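Local coordinates for geranyltranstransferase (Staphylococcus aureus, PDB 1RTR), which probably catalyses successive head-to-tail condensations of allylic diphosphates with isopentenyl diphosphate, forming farnesyl diphosphate for isoprenoid biosynthesis, at residues 15-20 / 67-72; 47-52 / 183-188; 211-216 / 256-261. All blocks are in the same frame, centred on the assembly; numbering follows the deposited sequence. Where two conformers were deposited one is given.

Interaction 1. Residues 15-20 / 67-72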
loop_
_atom_site.group_PDB
_atom_site.type_symbol
_atom_site.label_atom_id
_atom_site.label_comp_id
_atom_site.label_asym_id
_atom_site.label_seq_id
_atom_site.Cartn_x
_atom_site.Cartn_y
_atom_site.Cartn_z
ATOM N N ASN A 15 -3.366 15.547 -16.951
ATOM C CA ASN A 15 -4.781 15.342 -17.284
ATOM C C ASN A 15 -5.307 14.036 -16.696
ATOM O O ASN A 15 -6.402 13.992 -16.128
ATOM C CB ASN A 15 -5.011 15.404 -18.800
ATOM C CG ASN A 15 -4.697 16.776 -19.389
ATOM O OD1 ASN A 15 -4.944 17.806 -18.768
ATOM N ND2 ASN A 15 -4.147 16.785 -20.596
ATOM N N GLU A 16 -4.510 12.982 -16.813
ATOM C CA GLU A 16 -4.866 11.692 -16.228
ATOM C C GLU A 16 -4.939 11.737 -14.699
ATOM O O GLU A 16 -5.828 11.138 -14.111
ATOM C CB GLU A 16 -3.912 10.599 -16.699
ATOM C CG GLU A 16 -3.994 10.333 -18.194
ATOM C CD GLU A 16 -5.101 9.361 -18.573
ATOM O OE1 GLU A 16 -5.844 8.887 -17.676
ATOM O OE2 GLU A 16 -5.216 9.057 -19.782
ATOM N N LEU A 17 -4.029 12.464 -14.065
ATOM C CA LEU A 17 -4.003 12.528 -12.609
ATOM C C LEU A 17 -5.153 13.348 -12.022
ATOM O O LEU A 17 -5.606 13.057 -10.920
ATOM C CB LEU A 17 -2.664 13.069 -12.104
ATOM C CG LEU A 17 -1.404 12.205 -12.213
ATOM C CD1 LEU A 17 -0.195 13.035 -11.822
ATOM C CD2 LEU A 17 -1.477 10.956 -11.353
ATOM N N SER A 18 -5.609 14.372 -12.749
ATOM C CA SER A 18 -6.708 15.237 -12.298
ATOM C C SER A 18 -8.045 14.496 -12.247
ATOM O O SER A 18 -8.966 14.888 -11.521
ATOM C CB SER A 18 -6.842 16.466 -13.208
ATOM O OG SER A 18 -7.414 16.126 -14.463
ATOM N N VAL A 19 -8.135 13.420 -13.013
ATOM C CA VAL A 19 -9.369 12.677 -13.151
ATOM C C VAL A 19 -9.172 11.189 -12.781
ATOM O O VAL A 19 -9.916 10.326 -13.239
ATOM C CB VAL A 19 -9.942 12.895 -14.585
ATOM C CG1 VAL A 19 -9.285 11.955 -15.609
ATOM C CG2 VAL A 19 -11.459 12.788 -14.600
ATOM N N ALA A 20 -8.183 10.911 -11.924
ATOM C CA ALA A 20 -7.785 9.532 -11.577
ATOM C C ALA A 20 -8.505 8.972 -10.352
ATOM O O ALA A 20 -8.480 7.771 -10.108
ATOM C CB ALA A 20 -6.269 9.437 -11.389
ATOM N N SER A 67 0.607 2.150 -14.880
ATOM C CA SER A 67 1.782 1.947 -14.017
ATOM C C SER A 67 2.438 3.274 -13.635
ATOM O O SER A 67 2.766 3.491 -12.468
ATOM C CB SER A 67 2.808 1.028 -14.686
ATOM O OG SER A 67 2.312 -0.296 -14.777
ATOM N N ALA A 68 2.597 4.164 -14.624
ATOM C CA ALA A 68 3.085 5.521 -14.401
ATOM C C ALA A 68 2.202 6.306 -13.435
ATOM O O ALA A 68 2.719 6.997 -12.546
ATOM C CB ALA A 68 3.232 6.271 -15.728
ATOM N N ILE A 69 0.880 6.210 -13.600
ATOM C CA ILE A 69 -0.055 6.868 -12.678
ATOM C C ILE A 69 0.104 6.301 -11.270
ATOM O O ILE A 69 0.224 7.057 -10.299
ATOM C CB ILE A 69 -1.528 6.717 -13.151
ATOM C CG1 ILE A 69 -1.759 7.407 -14.500
ATOM C CG2 ILE A 69 -2.484 7.273 -12.117
ATOM C CD1 ILE A 69 -1.467 8.923 -14.492
ATOM N N ALA A 70 0.098 4.969 -11.167
ATOM C CA ALA A 70 0.411 4.283 -9.914
ATOM C C ALA A 70 1.697 4.813 -9.292
ATOM O O ALA A 70 1.716 5.182 -8.118
ATOM C CB ALA A 70 0.506 2.793 -10.129
ATOM N N LEU A 71 2.758 4.883 -10.089
ATOM C CA LEU A 71 4.057 5.350 -9.611
ATOM C C LEU A 71 3.974 6.744 -9.001
ATOM O O LEU A 71 4.564 7.005 -7.941
ATOM C CB LEU A 71 5.087 5.323 -10.746
ATOM C CG LEU A 71 6.551 5.640 -10.417
ATOM C CD1 LEU A 71 7.048 4.936 -9.120
ATOM C CD2 LEU A 71 7.425 5.293 -11.614
ATOM N N GLU A 72 3.236 7.641 -9.660
ATOM C CA GLU A 72 3.078 9.004 -9.139
ATOM C C GLU A 72 2.204 9.037 -7.870
ATOM O O GLU A 72 2.439 9.861 -6.968
ATOM C CB GLU A 72 2.565 9.960 -10.228
ATOM C CG GLU A 72 2.540 11.437 -9.841
ATOM C CD GLU A 72 3.920 12.085 -9.735
ATOM O OE1 GLU A 72 4.941 11.453 -10.101
ATOM O OE2 GLU A 72 3.985 13.248 -9.269
#
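Glu16 meets Ile69 through the root of its side chain: Glu16 CB lies 3.7 Å from Ile69 CD1. Leu17 carries the larger share of this segment's burial, and its two methyls divide the work. Leu17 CD2 sits against the outer end of the isoleucine, 3.7 Å from Ile69 CD1, and also reaches the gamma branch, 3.9 Å from Ile69 CG2. Its side chain and that of Ile69 pass each other in opposite directions. Leu17 CD1 rests instead on the aliphatic part of Glu72, 3.7 Å from Glu72 CG, the two side chains crossing at about a right angle. A chi1 of -172° sets Glu72 CG anti to the backbone N, where Leu17 CD1 touches it, and the carboxylate beyond is held by a salt bridge from Glu72 OE2 to Arg44 NH2. That cation probably favours the charged form of this buried acid, and the side chain of Leu17 touches Arg44 as well. Ala20, in the loop that follows the helix, adds a looser touch, its CB 4.4 Å from Ile69 CG2. No hydrogen bond joins the two segments. Leu122 of helix 105-124 also touches Ile69, and Pro47 of helix 45-56 touches Glu72. Here the amino-terminal helix 6-18 packs by apolar contact on helix 65-83, the helix that leads into the first aspartate-rich motif of the all-alpha prenyl synthase fold.

Interaction 2. Residues 47-52 / 183-188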
loop_
_atom_site.group_PDB
_atom_site.type_symbol
_atom_site.label_atom_id
_atom_site.label_comp_id
_atom_site.label_asym_id
_atom_site.label_seq_id
_atom_site.Cartn_x
_atom_site.Cartn_y
_atom_site.Cartn_z
ATOM N N PRO A 47 6.890 9.122 -13.517
ATOM C CA PRO A 47 5.999 8.686 -14.599
ATOM C C PRO A 47 6.619 8.911 -15.958
ATOM O O PRO A 47 6.570 8.012 -16.798
ATOM C CB PRO A 47 4.744 9.573 -14.435
ATOM C CG PRO A 47 5.090 10.622 -13.458
ATOM C CD PRO A 47 6.208 10.068 -12.618
ATOM N N VAL A 48 7.210 10.084 -16.165
ATOM C CA VAL A 48 7.768 10.425 -17.468
ATOM C C VAL A 48 8.907 9.486 -17.841
ATOM O O VAL A 48 8.963 8.989 -18.976
ATOM C CB VAL A 48 8.181 11.900 -17.531
ATOM C CG1 VAL A 48 9.246 12.115 -18.586
ATOM C CG2 VAL A 48 6.949 12.771 -17.845
ATOM N N LEU A 49 9.793 9.228 -16.878
ATOM C CA LEU A 49 10.854 8.237 -17.034
ATOM C C LEU A 49 10.303 6.918 -17.528
ATOM O O LEU A 49 10.825 6.365 -18.494
ATOM C CB LEU A 49 11.612 8.029 -15.721
ATOM C CG LEU A 49 12.872 7.158 -15.759
ATOM C CD1 LEU A 49 13.826 7.600 -16.874
ATOM C CD2 LEU A 49 13.575 7.207 -14.417
ATOM N N LEU A 50 9.246 6.422 -16.883
ATOM C CA LEU A 50 8.669 5.120 -17.240
ATOM C C LEU A 50 8.133 5.138 -18.677
ATOM O O LEU A 50 8.447 4.254 -19.489
ATOM C CB LEU A 50 7.607 4.709 -16.208
ATOM C CG LEU A 50 6.466 3.675 -16.323
ATOM C CD1 LEU A 50 6.621 2.584 -17.356
ATOM C CD2 LEU A 50 6.207 3.055 -14.962
ATOM N N LEU A 51 7.344 6.164 -18.981
ATOM C CA LEU A 51 6.835 6.403 -20.330
ATOM C C LEU A 51 7.953 6.463 -21.380
ATOM O O LEU A 51 7.918 5.719 -22.373
ATOM C CB LEU A 51 5.990 7.686 -20.341
ATOM C CG LEU A 51 4.474 7.619 -20.039
ATOM C CD1 LEU A 51 3.948 6.244 -19.542
ATOM C CD2 LEU A 51 4.061 8.743 -19.099
ATOM N N LEU A 52 8.958 7.314 -21.156
ATOM C CA LEU A 52 10.076 7.443 -22.113
ATOM C C LEU A 52 10.896 6.160 -22.273
ATOM O O LEU A 52 11.322 5.834 -23.392
ATOM C CB LEU A 52 10.969 8.648 -21.782
ATOM C CG LEU A 52 10.297 10.023 -21.997
ATOM C CD1 LEU A 52 11.045 11.147 -21.335
ATOM C CD2 LEU A 52 10.093 10.330 -23.470
ATOM N N THR A 183 14.309 3.175 -10.328
ATOM C CA THR A 183 14.589 1.866 -10.887
ATOM C C THR A 183 13.305 1.121 -11.228
ATOM O O THR A 183 13.274 0.345 -12.194
ATOM C CB THR A 183 15.469 1.048 -9.894
ATOM O OG1 THR A 183 16.726 1.711 -9.745
ATOM C CG2 THR A 183 15.856 -0.308 -10.471
ATOM N N PHE A 184 12.256 1.317 -10.428
ATOM C CA PHE A 184 10.960 0.759 -10.784
ATOM C C PHE A 184 10.499 1.303 -12.140
ATOM O O PHE A 184 10.072 0.536 -12.998
ATOM C CB PHE A 184 9.882 1.052 -9.723
ATOM C CG PHE A 184 8.499 0.684 -10.180
ATOM C CD1 PHE A 184 7.654 1.649 -10.712
ATOM C CD2 PHE A 184 8.085 -0.642 -10.153
ATOM C CE1 PHE A 184 6.401 1.301 -11.190
ATOM C CE2 PHE A 184 6.845 -1.004 -10.627
ATOM C CZ PHE A 184 5.992 -0.023 -11.144
ATOM N N ALA A 185 10.594 2.619 -12.323
ATOM C CA ALA A 185 10.173 3.262 -13.572
ATOM C C ALA A 185 10.796 2.605 -14.787
ATOM O O ALA A 185 10.068 2.185 -15.697
ATOM C CB ALA A 185 10.458 4.772 -13.562
ATOM N N VAL A 186 12.123 2.460 -14.816
ATOM C CA VAL A 186 12.722 1.907 -16.033
ATOM C C VAL A 186 12.548 0.402 -16.164
ATOM O O VAL A 186 12.368 -0.080 -17.292
ATOM C CB VAL A 186 14.188 2.430 -16.368
ATOM C CG1 VAL A 186 14.610 3.577 -15.467
ATOM C CG2 VAL A 186 15.241 1.288 -16.443
ATOM N N MET A 187 12.558 -0.329 -15.036
ATOM C CA MET A 187 12.484 -1.795 -15.063
ATOM C C MET A 187 11.061 -2.316 -15.258
ATOM O O MET A 187 10.857 -3.356 -15.905
ATOM C CB MET A 187 13.114 -2.430 -13.808
ATOM C CG MET A 187 14.619 -2.187 -13.624
ATOM S SD MET A 187 15.659 -2.512 -15.103
ATOM C CE MET A 187 15.618 -4.323 -15.073
ATOM N N SER A 188 10.077 -1.618 -14.700
ATOM C CA SER A 188 8.682 -1.925 -15.022
ATOM C C SER A 188 8.483 -1.792 -16.541
ATOM O O SER A 188 7.855 -2.654 -17.175
ATOM C CB SER A 188 7.707 -1.031 -14.247
ATOM O OG SER A 188 7.695 0.289 -14.776
#
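Leu50 and Ala185 meet almost backbone to backbone, their CA atoms only 4.4 Å apart. The small methyl of Ala185 permits this approach: its CB lies 3.9 Å from Leu50 CB, and the axes of the two helical segments come within 7.8 Å. In the absence of a classical hydrogen bond across the pair, Leu50 CA makes a CH...O contact of 3.6 Å with Ala185 O, bent to 139° at the hydrogen. Leu50 CG stands anti to the backbone N (chi1 161°). Of the methyls it bears, Leu50 CD2 comes within 3.1 Å of Ser188 OG, a tight approach but not a hydrogen bond. The same CD2 is 4.2 Å from Phe184 CE1, approaching the ring obliquely. Segments 47-52 and 183-188 run nearly parallel, 21° apart, in the buried core of the polyprenyl synthetase helical bundle, where helix 45-56 begins within the GGKRIRP sequence and helix 179-193 packs beside it. Leu49 fills the other part of the contact. Its CG lies 4.0 Å from Ala185 CB, and Leu49 CD2 is 3.9 Å from Val186 CG1, the two side chains crossing at a slant. Leu210 and Leu203 of helix 197-227 extend this apolar patch, touching Leu49 and Val186 respectively.

Interaction 3. Residues 211-216 / 256-261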
loop_
_atom_site.group_PDB
_atom_site.type_symbol
_atom_site.label_atom_id
_atom_site.label_comp_id
_atom_site.label_asym_id
_atom_site.label_seq_id
_atom_site.Cartn_x
_atom_site.Cartn_y
_atom_site.Cartn_z
ATOM N N GLY A 211 19.735 7.517 -10.606
ATOM C CA GLY A 211 19.170 7.806 -9.300
ATOM C C GLY A 211 20.117 8.508 -8.352
ATOM O O GLY A 211 19.722 9.453 -7.663
ATOM N N MET A 212 21.362 8.046 -8.304
ATOM C CA MET A 212 22.376 8.681 -7.461
ATOM C C MET A 212 22.693 10.112 -7.928
ATOM O O MET A 212 22.925 10.991 -7.100
ATOM C CB MET A 212 23.636 7.811 -7.351
ATOM C CG MET A 212 23.386 6.379 -6.786
ATOM S SD MET A 212 22.434 6.240 -5.187
ATOM C CE MET A 212 23.433 7.194 -4.122
ATOM N N MET A 213 22.655 10.360 -9.240
ATOM C CA MET A 213 22.824 11.728 -9.767
ATOM C C MET A 213 21.900 12.716 -9.082
ATOM O O MET A 213 22.324 13.802 -8.680
ATOM C CB MET A 213 22.594 11.797 -11.284
ATOM C CG MET A 213 23.611 11.027 -12.125
ATOM S SD MET A 213 23.295 11.206 -13.872
ATOM C CE MET A 213 23.501 12.974 -13.989
ATOM N N PHE A 214 20.643 12.309 -8.941
ATOM C CA PHE A 214 19.536 13.153 -8.475
ATOM C C PHE A 214 19.869 13.994 -7.234
ATOM O O PHE A 214 19.732 15.220 -7.241
ATOM C CB PHE A 214 18.323 12.241 -8.206
ATOM C CG PHE A 214 17.014 12.965 -8.057
ATOM C CD1 PHE A 214 15.944 12.649 -8.893
ATOM C CD2 PHE A 214 16.829 13.928 -7.057
ATOM C CE1 PHE A 214 14.709 13.303 -8.755
ATOM C CE2 PHE A 214 15.604 14.598 -6.911
ATOM C CZ PHE A 214 14.538 14.282 -7.761
ATOM N N GLN A 215 20.311 13.331 -6.172
ATOM C CA GLN A 215 20.483 13.986 -4.886
ATOM C C GLN A 215 21.796 14.746 -4.798
ATOM O O GLN A 215 21.875 15.780 -4.116
ATOM C CB GLN A 215 20.359 12.966 -3.745
ATOM C CG GLN A 215 18.912 12.489 -3.485
ATOM C CD GLN A 215 17.961 13.633 -3.125
ATOM O OE1 GLN A 215 18.335 14.561 -2.391
ATOM N NE2 GLN A 215 16.738 13.574 -3.646
ATOM N N ILE A 216 22.818 14.238 -5.490
ATOM C CA ILE A 216 24.097 14.927 -5.581
ATOM C C ILE A 216 23.893 16.303 -6.196
ATOM O O ILE A 216 24.303 17.305 -5.611
ATOM C CB ILE A 216 25.126 14.118 -6.392
ATOM C CG1 ILE A 216 25.373 12.758 -5.742
ATOM C CG2 ILE A 216 26.437 14.893 -6.486
ATOM C CD1 ILE A 216 26.194 11.798 -6.587
ATOM N N ASP A 256 32.727 15.537 -8.410
ATOM C CA ASP A 256 33.405 14.351 -8.933
ATOM C C ASP A 256 32.463 13.156 -8.905
ATOM O O ASP A 256 32.427 12.362 -9.849
ATOM C CB ASP A 256 34.667 14.040 -8.126
ATOM C CG ASP A 256 35.890 14.812 -8.610
ATOM O OD1 ASP A 256 35.725 15.886 -9.245
ATOM O OD2 ASP A 256 37.068 14.418 -8.381
ATOM N N LYS A 257 31.708 13.050 -7.809
ATOM C CA LYS A 257 30.748 11.977 -7.594
ATOM C C LYS A 257 29.648 12.031 -8.649
ATOM O O LYS A 257 29.354 11.022 -9.307
ATOM C CB LYS A 257 30.151 12.074 -6.186
ATOM C CG LYS A 257 29.855 10.737 -5.567
ATOM C CD LYS A 257 31.087 9.855 -5.587
ATOM C CE LYS A 257 31.319 9.171 -4.263
ATOM N NZ LYS A 257 32.552 8.336 -4.394
ATOM N N LEU A 258 29.079 13.225 -8.816
ATOM C CA LEU A 258 28.091 13.491 -9.845
ATOM C C LEU A 258 28.586 13.019 -11.192
ATOM O O LEU A 258 27.925 12.210 -11.852
ATOM C CB LEU A 258 27.753 14.983 -9.903
ATOM C CG LEU A 258 26.615 15.443 -10.833
ATOM C CD1 LEU A 258 25.443 14.443 -10.925
ATOM C CD2 LEU A 258 26.111 16.798 -10.384
ATOM N N THR A 259 29.757 13.510 -11.594
ATOM C CA THR A 259 30.324 13.195 -12.905
ATOM C C THR A 259 30.525 11.704 -13.077
ATOM O O THR A 259 30.272 11.169 -14.149
ATOM C CB THR A 259 31.648 13.978 -13.121
ATOM O OG1 THR A 259 31.363 15.385 -13.160
ATOM C CG2 THR A 259 32.260 13.695 -14.491
ATOM N N TYR A 260 30.976 11.032 -12.022
ATOM C CA TYR A 260 31.161 9.585 -12.067
ATOM C C TYR A 260 29.840 8.830 -12.374
ATOM O O TYR A 260 29.816 7.889 -13.171
ATOM C CB TYR A 260 31.788 9.083 -10.763
ATOM C CG TYR A 260 31.503 7.625 -10.517
ATOM C CD1 TYR A 260 32.177 6.636 -11.233
ATOM C CD2 TYR A 260 30.518 7.234 -9.606
ATOM C CE1 TYR A 260 31.895 5.290 -11.026
ATOM C CE2 TYR A 260 30.229 5.895 -9.397
ATOM C CZ TYR A 260 30.919 4.931 -10.110
ATOM O OH TYR A 260 30.641 3.605 -9.904
ATOM N N HIS A 261 28.753 9.240 -11.731
ATOM C CA HIS A 261 27.448 8.645 -11.986
ATOM C C HIS A 261 26.912 8.992 -13.384
ATOM O O HIS A 261 26.402 8.114 -14.100
ATOM C CB HIS A 261 26.463 9.050 -10.890
ATOM C CG HIS A 261 26.703 8.346 -9.598
ATOM N ND1 HIS A 261 26.757 6.972 -9.505
ATOM C CD2 HIS A 261 26.954 8.820 -8.356
ATOM C CE1 HIS A 261 27.012 6.629 -8.255
ATOM N NE2 HIS A 261 27.137 7.733 -7.538
#
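Helical segments 211-216 and 256-261 run antiparallel at 155°, their axes 8.9 Å apart at closest approach, with the CA atoms of Met213 and Leu258 the nearest pair, 5.6 Å apart. They pair two long helices of the isoprenoid synthase fold: 197-227, which carries the second aspartate-rich motif just after Ile216, and 245-270 nearer the carboxyl end. Leu258 lies between Met213 and Ile216. Its CD1 is 3.9 Å from Met213 CB, the two side chains crossing at about a right angle, while Leu258 CB lies 3.7 Å from Ile216 CG2 as those side chains run past one another in opposite senses. Lys257 contributes its methylenes, CG resting 3.9 Å from Ile216 CD1. Helix 279-289 closes over part of this cluster, with Tyr289 touching both Met213 and Leu258. His261 is gripped on several sides. Met213 CG packs 3.7 Å from His261 CB, and the imidazole ND1 is hydrogen-bonded to His209 ND1. Ile216 CD1 meets the ring at its edge, 3.5 Å from His261 CD2. Tyr260 CD2 covers the centre of one face, and over the opposite face Met212 CB makes a CH-pi contact 3.5 Å from the His261 ring centroid, only 11° off the ring normal.

Interactions 1 and 2 are contiguous, with centres 13 Å apart. Leu71 of helix 65-83 places CD2 3.6 Å from Ala185 CB and CD1 3.7 Å from Phe184 CD1, and Ala68 O lies 3.8 Å from Pro47 CB, joining the same helix to 45-56. Interaction 3 stands apart: its centre is 19 Å from that of interaction 2, with nearest atoms about 7 Å apart, and 28 Å from that of interaction 1, on the opposite side of the chain's centre. The aspartate-rich motifs, as in related prenyl synthases, probably bind magnesium and diphosphate; segment 67-72 ends some ten residues before the first, whereas 211-216 directly precedes the second.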